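Local coordinates for uncharacterized NTF2-like protein (Cytophaga hutchinsonii ATCC 33406, PDB 3F14) that is of unknown function but belongs to the SnoaL-like family of the NTF2 superfamily, whose curved sheet and helices often enclose a ligand-binding or catalytic pocket, at residues Y7-H12 / D102-I107; Q11-S14 / A20-A23; D27-N32 / A43-F48. All coordinates share one frame; numbering follows the deposited sequence. Where two conformers were deposited one is given.

In the fold
The three contacts follow the chain of one compact domain. Contact 1 joins helix 2-14 to strand 103-111, almost the full length of the protein apart. Contact 2 starts from the same helix, sharing Q11 and H12 with contact 1, and closes first; their centres are about 6 Å apart. Contact 3 follows it in series, within the long span of contact 1, its centre about 13 Å from that of contact 1 and 12 Å from that of contact 2; it sets helix 42-57 against strand 29-33, the neighbour of strand 103-111 in the mixed sheet. F13 bridges the three, its ring reaching both I107 and W31, consistent with the helices packing over one sheet in an NTF2-like fold.

Contact 1: Y7-H12 / D102-I107; sequences YSIAQH and DTIKTI
I9 and I104 meet through a methyl pair tighter than normal van der Waals contact: I9 CG2 lies 3.5 Å from I104 CD1. The same branch methyl also rests against the shaft of the strand residue, with I9 CG2 3.8 Å from I104 CG1. The two side chains run past each other in opposite directions, so contact is made alongside rather than end to end. On the helix side the rotamer sets this up: a chi1 of -70° places I9 CG1 beside the backbone N and leaves CG2 anti to it, while the longer branch runs toward the start of the strand, where I9 CD1 comes to 4.1 Å from D102 O. The meeting of the two isoleucines is apolar, small and buried, and I9 also touches V21 while I104 leans on F99.

One turn further along, H12 folds back on its own helix. H12 ND1 donates to S8 O at 2.9 Å, with an N-H...O angle of 148°, and H12 N donates to the same S8 O at 3.0 Å. The imidazole nitrogen comes from above the carbonyl plane, 49° out of it, while the amide arrives from the opposite face. The ND1 bond should limit rotation of the imidazole.

The strand is irregular just past I104. K105 and T106 both face R98 on the adjoining strand 88-100, forming a classic beta bulge. In an unbroken strand, residues three apart would point to opposite faces; the extra residue helps I104 and I107 address the same side, where I107 CD1 lies 3.5 Å from F13 CZ. An N-terminal helix laid over the inner face of a strongly bent, bulged sheet is characteristic of the NTF2-like alpha+beta fold to which SnoaL-like domains belong.

Contact 2: Q11-S14 / A20-A23; sequences QHFS and AVYA
H12, whose carbonyl O is hydrogen-bonded to S15 OG, as is Q11 O, turns its side chain to A20 and V21 where helix 2-14 finishes, and F13 beside it meets the same returning chain. Between these segments the contact is apolar. The methyl of A20 comes obliquely to the imidazole, with A20 CB 3.7 Å from H12 CD2 and 4.0 Å from H12 CG, while the stem of the same histidine meets one branch of the valine, H12 CB lying 3.8 Å from V21 CG1.

The valine's two branches are divided between the two helix residues. V21 CG2, which sits between its backbone N and carbonyl carbon, lies at the edge of the phenyl ring near its plane, 4.0 Å from F13 CD2, and V21 CG2 also reaches F13 CB at 4.1 Å. The two side chains cross at about a right angle. In the NTF2-like fold this segment carries the chain from the N-terminal helix toward the sheet, and V21 here packs back against the helix it has just left.

F13 carries its CG anti to the backbone N (chi1 -170°), beside the carbonyl carbon, and its ring reaches W31, the two rings meeting edge-to-face. A Tris molecule, probably from the crystallisation liquor, is hydrogen-bonded to F13 O and S14 O beside this aromatic cluster, consistent with a pocket there.

Contact 3: D27-N32 / A43-F48; sequences DIIEWN and ADVIDF
W31 and F48 stand nearly perpendicular, their planes at 88° and their ring centroids 5.8 Å apart. W31 brings the outer corner of its six-membered ring to the edge of F48, near the phenyl plane: W31 CZ3 lies 3.8 Å from F48 CD2 and 3.9 Å from F48 CE2. Relative to the indole, however, F48 CD2 comes in obliquely, so the pair is neither a stack nor a clean T-shape. Both residues have CG anti to the backbone N (W31 chi1 -171°, F48 chi1 -172°), which extends the two rings to a shared meeting point.

V45, one turn earlier, crosses I29 at about a right angle. Its CG2 methyl touches both the strand side chain and backbone, with V45 CG2 3.9 Å from I29 CG2 and likewise 3.9 Å from I29 O. The other branch faces the stem of the tryptophan more loosely, W31 CB lying 4.4 Å from V45 CG1.

Here helix 42-57 packs across strand 29-33, the short segments' axes 8.4 Å apart. V45 also touches V39 of strand 37-40 and F25 of strand 25-26, and W31 NE1 is hydrogen-bonded to S109 OG of strand 103-111.

Contact 1: Y7-H12 / D102-I107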
loop_
_atom_site.group_PDB
_atom_site.type_symbol
_atom_site.label_atom_id
_atom_site.label_comp_id
_atom_site.label_asym_id
_atom_site.label_seq_id
_atom_site.Cartn_x
_atom_site.Cartn_y
_atom_site.Cartn_z
ATOM N N TYR A 7 11.595 12.283 -1.623
ATOM C CA TYR A 7 10.969 11.921 -2.894
ATOM C C TYR A 7 11.953 11.168 -3.784
ATOM O O TYR A 7 11.632 10.138 -4.345
ATOM C CB TYR A 7 10.463 13.184 -3.601
ATOM C CG TYR A 7 9.565 12.969 -4.791
ATOM C CD1 TYR A 7 10.089 12.737 -6.064
ATOM C CD2 TYR A 7 8.179 13.036 -4.653
ATOM C CE1 TYR A 7 9.244 12.552 -7.165
ATOM C CE2 TYR A 7 7.334 12.866 -5.737
ATOM C CZ TYR A 7 7.866 12.618 -6.990
ATOM O OH TYR A 7 7.018 12.449 -8.056
ATOM N N SER A 8 13.159 11.703 -3.922
ATOM C CA SER A 8 14.176 11.074 -4.762
ATOM C C SER A 8 14.615 9.686 -4.262
ATOM O O SER A 8 14.760 8.732 -5.032
ATOM C CB SER A 8 15.397 11.994 -4.835
ATOM O OG SER A 8 16.293 11.450 -5.770
ATOM N N ILE A 9 14.833 9.602 -2.970
ATOM C CA ILE A 9 15.248 8.348 -2.336
ATOM C C ILE A 9 14.208 7.278 -2.607
ATOM O O ILE A 9 14.538 6.182 -3.067
ATOM C CB ILE A 9 15.394 8.501 -0.817
ATOM C CG1 ILE A 9 16.599 9.369 -0.461
ATOM C CG2 ILE A 9 15.569 7.124 -0.153
ATOM C CD1 ILE A 9 16.571 9.860 0.957
ATOM N N ALA A 10 12.952 7.602 -2.348
ATOM C CA ALA A 10 11.841 6.656 -2.517
ATOM C C ALA A 10 11.701 6.266 -3.961
ATOM O O ALA A 10 11.469 5.098 -4.284
ATOM C CB ALA A 10 10.518 7.262 -1.977
ATOM N N GLN A 11 11.770 7.226 -4.879
ATOM C CA GLN A 11 11.703 6.909 -6.295
ATOM C C GLN A 11 12.769 5.915 -6.717
ATOM O O GLN A 11 12.465 4.952 -7.413
ATOM C CB GLN A 11 11.848 8.165 -7.137
ATOM C CG GLN A 11 10.646 9.104 -7.099
ATOM C CD GLN A 11 9.465 8.600 -7.913
ATOM O OE1 GLN A 11 9.635 7.816 -8.849
ATOM N NE2 GLN A 11 8.254 9.084 -7.577
ATOM N N HIS A 12 14.010 6.137 -6.284
ATOM C CA HIS A 12 15.094 5.220 -6.624
ATOM C C HIS A 12 14.885 3.841 -6.053
ATOM O O HIS A 12 14.973 2.854 -6.764
ATOM C CB HIS A 12 16.432 5.754 -6.124
ATOM C CG HIS A 12 17.042 6.781 -7.019
ATOM N ND1 HIS A 12 16.936 8.137 -6.784
ATOM C CD2 HIS A 12 17.771 6.638 -8.149
ATOM C CE1 HIS A 12 17.601 8.791 -7.729
ATOM N NE2 HIS A 12 18.113 7.905 -8.569
ATOM N N ASP A 102 16.839 12.397 7.356
ATOM C CA ASP A 102 17.251 11.994 5.984
ATOM C C ASP A 102 17.651 10.506 5.804
ATOM O O ASP A 102 18.180 10.128 4.757
ATOM C CB ASP A 102 18.355 12.907 5.489
ATOM C CG ASP A 102 19.534 12.929 6.405
ATOM O OD1 ASP A 102 19.372 12.547 7.593
ATOM O OD2 ASP A 102 20.614 13.354 5.943
ATOM N N THR A 103 17.337 9.654 6.776
ATOM C CA THR A 103 17.621 8.242 6.657
ATOM C C THR A 103 16.310 7.490 6.483
ATOM O O THR A 103 15.266 7.952 6.960
ATOM C CB THR A 103 18.402 7.675 7.866
ATOM O OG1 THR A 103 17.540 7.622 9.020
ATOM C CG2 THR A 103 19.683 8.551 8.105
ATOM N N ILE A 104 16.383 6.358 5.792
ATOM C CA ILE A 104 15.207 5.465 5.670
ATOM C C ILE A 104 15.208 4.625 6.917
ATOM O O ILE A 104 16.160 3.840 7.142
ATOM C CB ILE A 104 15.254 4.530 4.473
ATOM C CG1 ILE A 104 15.411 5.310 3.149
ATOM C CG2 ILE A 104 14.007 3.670 4.470
ATOM C CD1 ILE A 104 15.588 4.359 1.938
ATOM N N LYS A 105 14.154 4.742 7.715
ATOM C CA LYS A 105 14.019 3.965 8.926
ATOM C C LYS A 105 13.322 2.622 8.692
ATOM O O LYS A 105 13.769 1.551 9.155
ATOM C CB LYS A 105 13.281 4.780 9.995
ATOM C CG LYS A 105 13.308 4.178 11.354
ATOM C CD LYS A 105 14.715 4.163 11.955
ATOM C CE LYS A 105 14.748 3.667 13.414
ATOM N NZ LYS A 105 13.950 4.556 14.298
ATOM N N THR A 106 12.233 2.678 7.940
ATOM C CA THR A 106 11.507 1.464 7.545
ATOM C C THR A 106 10.990 1.579 6.135
ATOM O O THR A 106 10.660 2.671 5.667
ATOM C CB THR A 106 10.334 1.118 8.477
ATOM O OG1 THR A 106 9.315 2.102 8.349
ATOM C CG2 THR A 106 10.761 1.048 9.942
ATOM N N ILE A 107 10.937 0.425 5.454
ATOM C CA ILE A 107 10.282 0.244 4.172
ATOM C C ILE A 107 9.288 -0.905 4.358
ATOM O O ILE A 107 9.666 -1.929 4.907
ATOM C CB ILE A 107 11.255 -0.096 3.025
ATOM C CG1 ILE A 107 12.440 0.881 3.035
ATOM C CG2 ILE A 107 10.449 -0.102 1.691
ATOM C CD1 ILE A 107 13.517 0.542 2.004
#

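Contact 2: Q11-S14 / A20-A23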
loop_
_atom_site.group_PDB
_atom_site.type_symbol
_atom_site.label_atom_id
_atom_site.label_comp_id
_atom_site.label_asym_id
_atom_site.label_seq_id
_atom_site.Cartn_x
_atom_site.Cartn_y
_atom_site.Cartn_z
ATOM N N GLN A 11 11.770 7.226 -4.879
ATOM C CA GLN A 11 11.703 6.909 -6.295
ATOM C C GLN A 11 12.769 5.915 -6.717
ATOM O O GLN A 11 12.465 4.952 -7.413
ATOM C CB GLN A 11 11.848 8.165 -7.137
ATOM C CG GLN A 11 10.646 9.104 -7.099
ATOM C CD GLN A 11 9.465 8.600 -7.913
ATOM O OE1 GLN A 11 9.635 7.816 -8.849
ATOM N NE2 GLN A 11 8.254 9.084 -7.577
ATOM N N HIS A 12 14.010 6.137 -6.284
ATOM C CA HIS A 12 15.094 5.220 -6.624
ATOM C C HIS A 12 14.885 3.841 -6.053
ATOM O O HIS A 12 14.973 2.854 -6.764
ATOM C CB HIS A 12 16.432 5.754 -6.124
ATOM C CG HIS A 12 17.042 6.781 -7.019
ATOM N ND1 HIS A 12 16.936 8.137 -6.784
ATOM C CD2 HIS A 12 17.771 6.638 -8.149
ATOM C CE1 HIS A 12 17.601 8.791 -7.729
ATOM N NE2 HIS A 12 18.113 7.905 -8.569
ATOM N N PHE A 13 14.525 3.732 -4.766
ATOM C CA PHE A 13 14.332 2.400 -4.193
ATOM C C PHE A 13 13.163 1.674 -4.867
ATOM O O PHE A 13 13.292 0.511 -5.227
ATOM C CB PHE A 13 14.115 2.476 -2.659
ATOM C CG PHE A 13 14.146 1.105 -1.981
ATOM C CD1 PHE A 13 13.048 0.280 -1.944
ATOM C CD2 PHE A 13 15.340 0.661 -1.389
ATOM C CE1 PHE A 13 13.118 -0.976 -1.379
ATOM C CE2 PHE A 13 15.410 -0.566 -0.793
ATOM C CZ PHE A 13 14.314 -1.413 -0.809
ATOM N N SER A 14 12.034 2.368 -5.064
ATOM C CA SER A 14 10.849 1.710 -5.603
ATOM C C SER A 14 11.061 1.211 -7.037
ATOM O O SER A 14 10.483 0.231 -7.452
ATOM C CB SER A 14 9.618 2.628 -5.526
ATOM O OG SER A 14 9.063 2.611 -4.184
ATOM N N ALA A 20 21.671 3.237 -5.356
ATOM C CA ALA A 20 21.634 4.707 -5.264
ATOM C C ALA A 20 21.259 5.209 -3.882
ATOM O O ALA A 20 21.512 6.373 -3.573
ATOM C CB ALA A 20 20.663 5.305 -6.329
ATOM N N VAL A 21 20.664 4.363 -3.039
ATOM C CA VAL A 21 20.190 4.850 -1.739
ATOM C C VAL A 21 20.714 4.084 -0.533
ATOM O O VAL A 21 20.323 4.383 0.603
ATOM C CB VAL A 21 18.628 4.957 -1.699
ATOM C CG1 VAL A 21 18.152 5.964 -2.732
ATOM C CG2 VAL A 21 17.984 3.623 -1.957
ATOM N N TYR A 22 21.620 3.127 -0.732
ATOM C CA TYR A 22 22.206 2.434 0.434
ATOM C C TYR A 22 22.797 3.392 1.481
ATOM O O TYR A 22 22.657 3.147 2.689
ATOM C CB TYR A 22 23.305 1.470 -0.000
ATOM C CG TYR A 22 22.865 0.291 -0.833
ATOM C CD1 TYR A 22 21.577 -0.196 -0.779
ATOM C CD2 TYR A 22 23.792 -0.374 -1.631
ATOM C CE1 TYR A 22 21.210 -1.268 -1.569
ATOM C CE2 TYR A 22 23.430 -1.459 -2.396
ATOM C CZ TYR A 22 22.126 -1.883 -2.357
ATOM O OH TYR A 22 21.747 -2.948 -3.116
ATOM N N ALA A 23 23.440 4.457 1.016
ATOM C CA ALA A 23 24.008 5.485 1.917
ATOM C C ALA A 23 22.934 6.238 2.727
ATOM O O ALA A 23 23.291 6.913 3.688
ATOM C CB ALA A 23 24.833 6.454 1.127
#

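Contact 3: D27-N32 / A43-F48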
loop_
_atom_site.group_PDB
_atom_site.type_symbol
_atom_site.label_atom_id
_atom_site.label_comp_id
_atom_site.label_asym_id
_atom_site.label_seq_id
_atom_site.Cartn_x
_atom_site.Cartn_y
_atom_site.Cartn_z
ATOM N N ASP A 27 21.000 2.867 10.221
ATOM C CA ASP A 27 21.755 1.722 10.752
ATOM C C ASP A 27 20.819 0.544 11.093
ATOM O O ASP A 27 21.229 -0.603 10.927
ATOM C CB ASP A 27 22.561 2.132 11.984
ATOM C CG ASP A 27 23.774 2.950 11.626
ATOM O OD1 ASP A 27 24.501 2.530 10.690
ATOM O OD2 ASP A 27 23.965 4.011 12.237
ATOM N N ILE A 28 19.619 0.822 11.573
ATOM C CA ILE A 28 18.685 -0.255 11.956
ATOM C C ILE A 28 17.457 -0.303 11.061
ATOM O O ILE A 28 16.393 -0.683 11.489
ATOM C CB ILE A 28 18.339 -0.231 13.469
ATOM C CG1 ILE A 28 17.684 1.095 13.858
ATOM C CG2 ILE A 28 19.632 -0.479 14.293
ATOM C CD1 ILE A 28 17.062 1.071 15.294
ATOM N N ILE A 29 17.634 0.093 9.818
ATOM C CA ILE A 29 16.581 -0.028 8.816
ATOM C C ILE A 29 15.928 -1.390 8.836
ATOM O O ILE A 29 16.573 -2.399 9.006
ATOM C CB ILE A 29 17.133 0.287 7.416
ATOM C CG1 ILE A 29 16.013 0.250 6.325
ATOM C CG2 ILE A 29 18.278 -0.680 6.992
ATOM C CD1 ILE A 29 16.462 0.825 4.948
ATOM N N GLU A 30 14.609 -1.424 8.625
ATOM C CA GLU A 30 13.924 -2.686 8.412
ATOM C C GLU A 30 13.169 -2.606 7.081
ATOM O O GLU A 30 12.576 -1.575 6.782
ATOM C CB GLU A 30 12.911 -2.963 9.529
ATOM C CG GLU A 30 13.582 -3.064 10.850
ATOM C CD GLU A 30 12.668 -3.548 11.987
ATOM O OE1 GLU A 30 11.494 -3.911 11.714
ATOM O OE2 GLU A 30 13.165 -3.512 13.135
ATOM N N TRP A 31 13.204 -3.687 6.315
ATOM C CA TRP A 31 12.387 -3.859 5.121
ATOM C C TRP A 31 11.434 -4.995 5.379
ATOM O O TRP A 31 11.831 -6.141 5.456
ATOM C CB TRP A 31 13.227 -4.127 3.884
ATOM C CG TRP A 31 12.450 -4.104 2.564
ATOM C CD1 TRP A 31 11.201 -3.653 2.374
ATOM C CD2 TRP A 31 12.943 -4.454 1.258
ATOM N NE1 TRP A 31 10.861 -3.737 1.049
ATOM C CE2 TRP A 31 11.915 -4.217 0.326
ATOM C CE3 TRP A 31 14.165 -4.933 0.780
ATOM C CZ2 TRP A 31 12.061 -4.482 -1.047
ATOM C CZ3 TRP A 31 14.303 -5.216 -0.584
ATOM C CH2 TRP A 31 13.273 -4.965 -1.481
ATOM N N ASN A 32 10.143 -4.653 5.532
ATOM C CA ASN A 32 9.045 -5.575 5.746
ATOM C C ASN A 32 8.393 -5.847 4.383
ATOM O O ASN A 32 7.641 -5.023 3.888
ATOM C CB ASN A 32 8.047 -5.001 6.730
ATOM C CG ASN A 32 6.892 -5.935 6.997
ATOM O OD1 ASN A 32 6.841 -7.032 6.473
ATOM N ND2 ASN A 32 5.962 -5.486 7.812
ATOM N N ALA A 43 23.380 -3.813 7.145
ATOM C CA ALA A 43 24.142 -4.822 6.400
ATOM C C ALA A 43 23.243 -5.887 5.798
ATOM O O ALA A 43 23.365 -6.180 4.614
ATOM C CB ALA A 43 25.219 -5.495 7.273
ATOM N N ASP A 44 22.286 -6.391 6.567
ATOM C CA ASP A 44 21.396 -7.429 6.050
ATOM C C ASP A 44 20.488 -6.880 4.963
ATOM O O ASP A 44 20.234 -7.580 3.976
ATOM C CB ASP A 44 20.497 -7.973 7.159
ATOM C CG ASP A 44 21.197 -8.906 8.111
ATOM O OD1 ASP A 44 22.395 -9.190 7.908
ATOM O OD2 ASP A 44 20.534 -9.398 9.076
ATOM N N VAL A 45 19.993 -5.640 5.076
ATOM C CA VAL A 45 19.117 -5.094 4.018
ATOM C C VAL A 45 19.942 -4.837 2.746
ATOM O O VAL A 45 19.482 -5.134 1.643
ATOM C CB VAL A 45 18.301 -3.871 4.482
ATOM C CG1 VAL A 45 17.479 -3.295 3.349
ATOM C CG2 VAL A 45 17.403 -4.229 5.700
ATOM N N ILE A 46 21.145 -4.309 2.869
ATOM C CA ILE A 46 21.981 -4.095 1.698
ATOM C C ILE A 46 22.304 -5.425 1.034
ATOM O O ILE A 46 22.227 -5.537 -0.209
ATOM C CB ILE A 46 23.258 -3.278 2.046
ATOM C CG1 ILE A 46 22.838 -1.844 2.348
ATOM C CG2 ILE A 46 24.262 -3.322 0.882
ATOM C CD1 ILE A 46 23.982 -0.995 2.876
ATOM N N ASP A 47 22.618 -6.441 1.807
ATOM C CA ASP A 47 22.976 -7.743 1.218
ATOM C C ASP A 47 21.768 -8.325 0.495
ATOM O O ASP A 47 21.897 -8.915 -0.586
ATOM C CB ASP A 47 23.483 -8.738 2.291
ATOM C CG ASP A 47 24.888 -8.434 2.795
ATOM O OD1 ASP A 47 25.679 -7.733 2.110
ATOM O OD2 ASP A 47 25.251 -9.018 3.860
ATOM N N PHE A 48 20.594 -8.172 1.081
ATOM C CA PHE A 48 19.356 -8.688 0.482
ATOM C C PHE A 48 19.037 -7.954 -0.796
ATOM O O PHE A 48 18.743 -8.569 -1.832
ATOM C CB PHE A 48 18.212 -8.523 1.481
ATOM C CG PHE A 48 16.911 -9.190 1.078
ATOM C CD1 PHE A 48 16.654 -10.500 1.451
ATOM C CD2 PHE A 48 15.971 -8.470 0.409
ATOM C CE1 PHE A 48 15.438 -11.082 1.100
ATOM C CE2 PHE A 48 14.779 -9.046 0.066
ATOM C CZ PHE A 48 14.527 -10.346 0.427
#